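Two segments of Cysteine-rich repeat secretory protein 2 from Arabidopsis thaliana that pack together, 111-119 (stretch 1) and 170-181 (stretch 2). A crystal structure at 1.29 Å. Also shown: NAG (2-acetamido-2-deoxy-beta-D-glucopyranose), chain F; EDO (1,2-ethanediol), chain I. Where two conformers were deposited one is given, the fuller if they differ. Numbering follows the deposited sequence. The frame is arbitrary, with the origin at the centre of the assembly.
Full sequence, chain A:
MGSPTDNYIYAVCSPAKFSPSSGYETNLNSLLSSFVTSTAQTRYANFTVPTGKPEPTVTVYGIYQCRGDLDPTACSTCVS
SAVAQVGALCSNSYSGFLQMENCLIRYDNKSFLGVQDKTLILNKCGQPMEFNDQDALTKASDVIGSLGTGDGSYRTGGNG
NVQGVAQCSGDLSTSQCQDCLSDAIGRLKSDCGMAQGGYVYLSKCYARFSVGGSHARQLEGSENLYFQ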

# COMPACT_ATOMS: atom_id res chain seq x y z
N SER A 111 4.47 -10.73 13.05
CA SER A 111 3.77 -9.46 13.03
C SER A 111 4.69 -8.38 12.46
O SER A 111 5.88 -8.32 12.77
CB SER A 111 3.28 -9.09 14.38
OG SER A 111 2.52 -7.89 14.34
N PHE A 112 4.11 -7.52 11.61
CA PHE A 112 4.78 -6.31 11.13
C PHE A 112 4.00 -5.07 11.58
O PHE A 112 4.33 -3.97 11.15
CB PHE A 112 4.94 -6.33 9.60
CG PHE A 112 3.66 -6.65 8.85
CD1 PHE A 112 2.71 -5.68 8.59
CD2 PHE A 112 3.42 -7.94 8.41
CE1 PHE A 112 1.53 -5.99 7.92
CE2 PHE A 112 2.25 -8.25 7.74
CZ PHE A 112 1.30 -7.27 7.48
N LEU A 113 2.98 -5.22 12.45
CA LEU A 113 2.14 -4.07 12.86
C LEU A 113 2.97 -3.07 13.65
O LEU A 113 3.67 -3.40 14.63
CB LEU A 113 0.94 -4.50 13.70
CG LEU A 113 -0.05 -5.44 13.05
CD1 LEU A 113 -1.20 -5.71 14.01
CD2 LEU A 113 -0.60 -4.89 11.72
N GLY A 114 2.90 -1.80 13.21
CA GLY A 114 3.59 -0.73 13.88
C GLY A 114 5.10 -0.74 13.71
O GLY A 114 5.81 0.02 14.38
N VAL A 115 5.61 -1.58 12.80
CA VAL A 115 7.02 -1.58 12.48
C VAL A 115 7.25 -0.62 11.32
O VAL A 115 6.77 -0.84 10.20
CB VAL A 115 7.53 -2.99 12.15
CG1 VAL A 115 9.01 -3.00 11.82
CG2 VAL A 115 7.22 -3.95 13.30
N GLN A 116 7.99 0.44 11.57
CA GLN A 116 8.34 1.41 10.54
C GLN A 116 9.18 0.73 9.46
O GLN A 116 10.03 -0.13 9.75
CB GLN A 116 9.12 2.60 11.12
CG GLN A 116 9.50 3.68 10.14
CD GLN A 116 8.32 4.28 9.42
OE1 GLN A 116 7.79 3.71 8.46
NE2 GLN A 116 7.94 5.47 9.85
N ASP A 117 8.98 1.13 8.19
CA ASP A 117 9.85 0.65 7.13
C ASP A 117 9.70 1.61 5.96
O ASP A 117 8.66 1.64 5.31
CB ASP A 117 9.50 -0.77 6.73
CG ASP A 117 10.49 -1.39 5.78
OD1 ASP A 117 11.33 -0.66 5.23
OD2 ASP A 117 10.38 -2.62 5.61
N LYS A 118 10.73 2.43 5.80
CA LYS A 118 10.77 3.50 4.82
C LYS A 118 11.56 3.06 3.58
O LYS A 118 11.89 3.91 2.74
CB LYS A 118 11.37 4.76 5.46
CG LYS A 118 10.51 5.30 6.59
CD LYS A 118 10.96 6.63 7.10
CE LYS A 118 12.32 6.57 7.75
NZ LYS A 118 12.79 7.93 8.12
N THR A 119 11.93 1.79 3.50
CA THR A 119 12.76 1.33 2.37
C THR A 119 11.98 1.48 1.06
O THR A 119 10.77 1.23 0.98
CB THR A 119 13.26 -0.11 2.53
OG1 THR A 119 12.19 -1.03 2.61
CG2 THR A 119 14.12 -0.30 3.76
C1 NAG F . -5.23 -4.85 15.08
C2 NAG F . -5.14 -3.41 15.60
C3 NAG F . -5.62 -3.31 17.06
C4 NAG F . -6.87 -4.16 17.34
C5 NAG F . -6.73 -5.58 16.77
C6 NAG F . -7.95 -6.48 17.02
C7 NAG F . -3.25 -2.31 14.41
C8 NAG F . -1.85 -1.79 14.61
N2 NAG F . -3.78 -2.91 15.50
O3 NAG F . -5.92 -1.94 17.32
O4 NAG F . -7.09 -4.23 18.76
O5 NAG F . -6.50 -5.46 15.36
O6 NAG F . -8.93 -6.26 15.99
O7 NAG F . -3.85 -2.17 13.32
C1 EDO I . 9.44 4.48 14.38
O1 EDO I . 9.16 3.21 14.89
C2 EDO I . 10.93 4.67 14.32
O2 EDO I . 11.27 5.05 12.99
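Stretch 2 170-181: GDLSTSQCQDCL

Stretch 1 contains no regular helix or strand. It opens with a type II beta turn from Phe112 to Val115, closed by the backbone bond from Val115 N to Phe112 O (3.2 Å), and then runs on extended through Asp117. Stretch 2 begins as a loop and becomes helical at Thr174, the helix continuing beyond Leu181. The two run in the same direction: Gly114 CA lies 4.9 Å from Leu172 CA, Gln116 CA 6.4 Å from Gln176 CA, and Lys118 CA 5.6 Å from Cys180 CA. From Gln116 to Lys118 two residues span about the same length as four of the helix, Gln176 to Cys180, because a helix rises far less per residue than an extended chain. Together the stretches bury 486 Å².

Hydrogen bonds between side chains and backbone dominate the contact. At the turn, Asp171 uses chi1 in the p well to present its carboxylate to stretch 1, and Gly114 N donates to Asp171 OD2 at 2.7 Å. Gly114 has a phi of 71°, a value that favours glycine, and its bare CA approaches Asp171 O at 3.5 Å in a CA-H...O contact. On its carbonyl side, Gly114 O accepts from Gln176 NE2 at 2.8 Å with a nearly straight angle of 171°, so both polar backbone atoms of this glycine are engaged by stretch 2. Two residues beyond Gly114, Gln116 makes the converse bond: its NE2 donates to Gln176 O at 2.9 Å, while that same carbonyl also accepts the helical bond from Cys180 N, at 2.9 Å. An amide suits both glutamine positions because it can donate and accept at once.

The remaining amide oxygens hold local structure in place. Gln116 OE1 accepts from Asp117 N at 2.9 Å. Gln176 OE1 accepts from Ser173 N at 2.9 Å, and Ser173 OG in turn accepts from Gln176 N at 3.0 Å. Serine, short and polar, suits this N-cap position, where it satisfies an amide of the first helical turn that has no helical carbonyl before it. The bond from Ser173 N to Gln176 OE1 fixes the side-chain amide whose NE2 reaches Gly114 O.

A pair of opposite charges meets farther along. Lys118 points toward the helix and forms a salt bridge with Asp179, Lys118 NZ lying 3.1 Å from Asp179 OD1; its hydrogen bonds to the carboxylate are weak. A water links the neighbouring groups, accepting from Gln116 NE2 at 3.0 Å and donating to Asp179 OD2 at 2.7 Å. The 1,2-ethanediol, probably from the crystallisation liquor, accepts through O1 from Gln176 NE2 at 2.9 Å.

Van der Waals contacts accompany these bonds. Leu113 CD2 packs 3.7 Å from Asp171 CB, and the NAG methyl C8 lies 4.0 Å from both Leu113 CB and Asp171 CB. The Leu172 CD2 methyl lies against a carbonyl oxygen, 4.1 Å from Val115 O. The aliphatic part of Lys118 crosses the helix surface, Lys118 CD 3.9 Å from Cys180 CA, so one long side chain supplies both packing and charge.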

# COMPACT_ATOMS: atom_id res chain seq x y z
N GLY A 170 -2.00 1.29 7.46
CA GLY A 170 -2.92 1.63 8.55
C GLY A 170 -2.38 1.28 9.92
O GLY A 170 -2.94 1.75 10.91
N ASP A 171 -1.31 0.48 9.98
CA ASP A 171 -0.73 0.06 11.25
C ASP A 171 0.26 1.08 11.81
O ASP A 171 0.67 0.95 12.97
CB ASP A 171 -0.02 -1.28 11.12
CG ASP A 171 1.13 -1.20 10.15
OD1 ASP A 171 0.84 -0.92 8.94
OD2 ASP A 171 2.29 -1.32 10.58
N LEU A 172 0.67 2.08 11.01
CA LEU A 172 1.63 3.07 11.46
C LEU A 172 0.95 4.06 12.40
O LEU A 172 -0.19 4.43 12.18
CB LEU A 172 2.23 3.86 10.29
CG LEU A 172 3.11 3.08 9.30
CD1 LEU A 172 3.85 4.05 8.40
CD2 LEU A 172 4.07 2.18 10.03
N SER A 173 1.73 4.53 13.37
CA SER A 173 1.27 5.62 14.23
C SER A 173 1.23 6.92 13.43
O SER A 173 1.77 7.03 12.33
CB SER A 173 2.16 5.80 15.41
OG SER A 173 3.42 6.32 15.01
N THR A 174 0.63 7.96 14.02
CA THR A 174 0.63 9.27 13.39
C THR A 174 2.04 9.73 13.03
O THR A 174 2.30 10.19 11.90
CB THR A 174 -0.04 10.32 14.28
OG1 THR A 174 -1.33 9.80 14.55
CG2 THR A 174 -0.16 11.66 13.61
N SER A 175 2.97 9.62 13.98
CA SER A 175 4.32 10.03 13.82
C SER A 175 5.02 9.19 12.73
O SER A 175 5.75 9.70 11.90
CB SER A 175 5.06 9.94 15.14
OG SER A 175 6.43 10.20 14.94
N GLN A 176 4.82 7.88 12.83
CA GLN A 176 5.49 6.98 11.86
C GLN A 176 5.00 7.29 10.44
O GLN A 176 5.77 7.32 9.49
CB GLN A 176 5.17 5.54 12.19
CG GLN A 176 5.92 5.02 13.41
CD GLN A 176 5.47 3.63 13.77
OE1 GLN A 176 4.29 3.30 13.70
NE2 GLN A 176 6.45 2.78 14.10
N CYS A 177 3.70 7.53 10.35
CA CYS A 177 3.09 7.86 9.06
C CYS A 177 3.71 9.14 8.48
O CYS A 177 4.14 9.16 7.32
CB CYS A 177 1.59 8.01 9.21
SG CYS A 177 0.77 8.53 7.68
N GLN A 178 3.77 10.20 9.29
CA GLN A 178 4.34 11.42 8.81
C GLN A 178 5.81 11.25 8.40
O GLN A 178 6.28 11.85 7.42
CB GLN A 178 4.17 12.56 9.83
CG GLN A 178 4.75 13.85 9.33
CD GLN A 178 4.04 14.40 8.11
OE1 GLN A 178 2.87 14.12 7.91
NE2 GLN A 178 4.69 15.30 7.39
N ASP A 179 6.58 10.45 9.16
CA ASP A 179 7.97 10.21 8.87
C ASP A 179 8.08 9.48 7.51
O ASP A 179 8.90 9.88 6.67
CB ASP A 179 8.62 9.41 9.99
CG ASP A 179 10.11 9.21 9.85
OD1 ASP A 179 10.76 10.04 9.21
OD2 ASP A 179 10.62 8.22 10.42
N CYS A 180 7.27 8.43 7.33
CA CYS A 180 7.31 7.67 6.08
C CYS A 180 6.95 8.62 4.91
O CYS A 180 7.63 8.66 3.89
CB CYS A 180 6.39 6.48 6.19
SG CYS A 180 6.64 5.29 4.85
N LEU A 181 5.84 9.33 5.05
CA LEU A 181 5.38 10.22 3.97
C LEU A 181 6.34 11.36 3.68
O LEU A 181 6.51 11.75 2.52
CB LEU A 181 3.99 10.77 4.27
CG LEU A 181 2.88 9.75 4.13
CD1 LEU A 181 1.53 10.38 4.44
CD2 LEU A 181 2.89 9.11 2.76
O HOH W 1 9.29 6.74 12.25